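Local coordinates for period circadian protein homolog 2 (Mus musculus, PDB 3GDI), which acts in the mammalian circadian clock as a transcription regulator and probably pairs with itself and other clock proteins through tandem PAS domains, at the interface of chains A and B. Sequence-based numbering; all coordinates share one arbitrary frame. Chains: chain A/B, Period circadian protein homolog 2.

The interface of chains A and B. Residues chain A 178, 251, 261; chain B 178, 251, 261.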
loop_
_atom_site.group_PDB
_atom_site.type_symbol
_atom_site.label_atom_id
_atom_site.label_comp_id
_atom_site.label_asym_id
_atom_site.label_seq_id
_atom_site.Cartn_x
_atom_site.Cartn_y
_atom_site.Cartn_z
ATOM N N GLN A 178 -3.748 2.765 -5.674
ATOM C CA GLN A 178 -2.687 1.991 -5.040
ATOM C C GLN A 178 -1.581 2.967 -4.626
ATOM O O GLN A 178 -0.855 2.757 -3.644
ATOM C CB GLN A 178 -2.124 0.935 -6.010
ATOM C CG GLN A 178 -0.981 0.103 -5.421
ATOM C CD GLN A 178 0.385 0.759 -5.635
ATOM O OE1 GLN A 178 1.366 0.450 -4.939
ATOM N NE2 GLN A 178 0.461 1.646 -6.614
ATOM N N PHE A 251 0.043 -2.754 -16.168
ATOM C CA PHE A 251 1.144 -3.654 -15.895
ATOM C C PHE A 251 0.500 -5.038 -15.949
ATOM O O PHE A 251 -0.445 -5.312 -15.215
ATOM C CB PHE A 251 1.755 -3.386 -14.517
ATOM C CG PHE A 251 2.536 -2.093 -14.435
ATOM C CD1 PHE A 251 3.316 -1.663 -15.510
ATOM C CD2 PHE A 251 2.516 -1.322 -13.277
ATOM C CE1 PHE A 251 4.074 -0.484 -15.430
ATOM C CE2 PHE A 251 3.263 -0.146 -13.183
ATOM C CZ PHE A 251 4.047 0.275 -14.263
ATOM N N PHE A 261 -2.028 -3.880 -12.370
ATOM C CA PHE A 261 -2.210 -2.459 -12.074
ATOM C C PHE A 261 -2.599 -1.685 -13.332
ATOM O O PHE A 261 -2.281 -2.090 -14.442
ATOM C CB PHE A 261 -0.919 -1.800 -11.574
ATOM C CG PHE A 261 -0.317 -2.439 -10.374
ATOM C CD1 PHE A 261 0.683 -3.393 -10.512
ATOM C CD2 PHE A 261 -0.719 -2.055 -9.095
ATOM C CE1 PHE A 261 1.282 -3.957 -9.400
ATOM C CE2 PHE A 261 -0.126 -2.613 -7.963
ATOM C CZ PHE A 261 0.876 -3.565 -8.111
ATOM N N GLN B 178 5.094 -5.016 -1.381
ATOM C CA GLN B 178 3.910 -4.178 -1.567
ATOM C C GLN B 178 2.732 -5.149 -1.578
ATOM O O GLN B 178 1.591 -4.776 -1.315
ATOM C CB GLN B 178 3.936 -3.420 -2.898
ATOM C CG GLN B 178 3.571 -4.284 -4.089
ATOM C CD GLN B 178 2.091 -4.219 -4.470
ATOM O OE1 GLN B 178 1.589 -5.092 -5.194
ATOM N NE2 GLN B 178 1.403 -3.177 -4.027
ATOM N N PHE B 251 7.909 -4.469 -13.589
ATOM C CA PHE B 251 6.922 -3.602 -14.205
ATOM C C PHE B 251 7.636 -2.257 -14.374
ATOM O O PHE B 251 8.012 -1.600 -13.394
ATOM C CB PHE B 251 5.690 -3.448 -13.312
ATOM C CG PHE B 251 4.801 -4.673 -13.274
ATOM C CD1 PHE B 251 4.664 -5.489 -14.388
ATOM C CD2 PHE B 251 4.052 -4.969 -12.139
ATOM C CE1 PHE B 251 3.790 -6.583 -14.371
ATOM C CE2 PHE B 251 3.181 -6.054 -12.116
ATOM C CZ PHE B 251 3.046 -6.861 -13.231
ATOM N N PHE B 261 7.670 -1.864 -10.035
ATOM C CA PHE B 261 7.519 -3.067 -9.215
ATOM C C PHE B 261 8.347 -4.235 -9.731
ATOM O O PHE B 261 8.474 -4.438 -10.943
ATOM C CB PHE B 261 6.073 -3.565 -9.177
ATOM C CG PHE B 261 5.064 -2.524 -8.798
ATOM C CD1 PHE B 261 4.432 -1.761 -9.778
ATOM C CD2 PHE B 261 4.716 -2.329 -7.464
ATOM C CE1 PHE B 261 3.463 -0.819 -9.433
ATOM C CE2 PHE B 261 3.752 -1.394 -7.107
ATOM C CZ PHE B 261 3.121 -0.636 -8.095
#
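The side-chain amide oxygen OE1 of B:Gln178 lies 3.4 Å from CZ of A:Phe261, the closest approach in this patch. It is a van der Waals touch; no N or O of one chain comes within bonding distance of an N or O of the other. The amide of B:Gln178 meets the ring of A:Phe261 tip to tip. Its CD sits in the ring plane at the edge, and the two planes are turned 57° apart. On the twin side OE1 of A:Gln178 comes in the plane of the B:Phe261 ring, 3.7 Å from CE2. The two glutamines depart from exact symmetry. A:Gln178 has CG anti to the backbone N (chi1 179°), whereas B:Gln178 has CG between the backbone N and the carbonyl carbon (chi1 78°). With both chains bent at chi2 as well, the amides reach the rings differently; their planes stand nearly perpendicular.

The rings of A:Phe261 and B:Phe261 stack nearly parallel but offset, with centroids 4.1 Å apart. CE1 of B:Phe261 lies over the centre of the A:Phe261 ring. CZ of A:Phe261 lies over the other ring, nearer its rim. Beside this stack A:Phe251 and B:Phe251 clasp each other. CB of A:Phe251 sits over the B:Phe251 ring, 3.5 Å from its centroid, and CB of B:Phe251 covers the A:Phe251 ring likewise. A:Phe251 also sends CE2 to the in-plane edge of B:Phe261, and B:Phe251 does the same to A:Phe261. An alanine in place of B:Phe251 would probably leave CB of A:Phe251 without the ring beneath it and open a gap beside the edge of A:Phe261.

A:Phe251 and B:Phe251 lie next to the end of strand 241-252, and A:Phe261 and B:Phe261 early in strand 259-268. A:Gln178 belongs to strand 177-180, whereas B:Gln178 is in a loop. The patch joins PAS-fold strands, and the segment around residue 178, from both chains near the two-fold axis. It is part of a symmetric homodimer interface, which probably serves PER2 self-association.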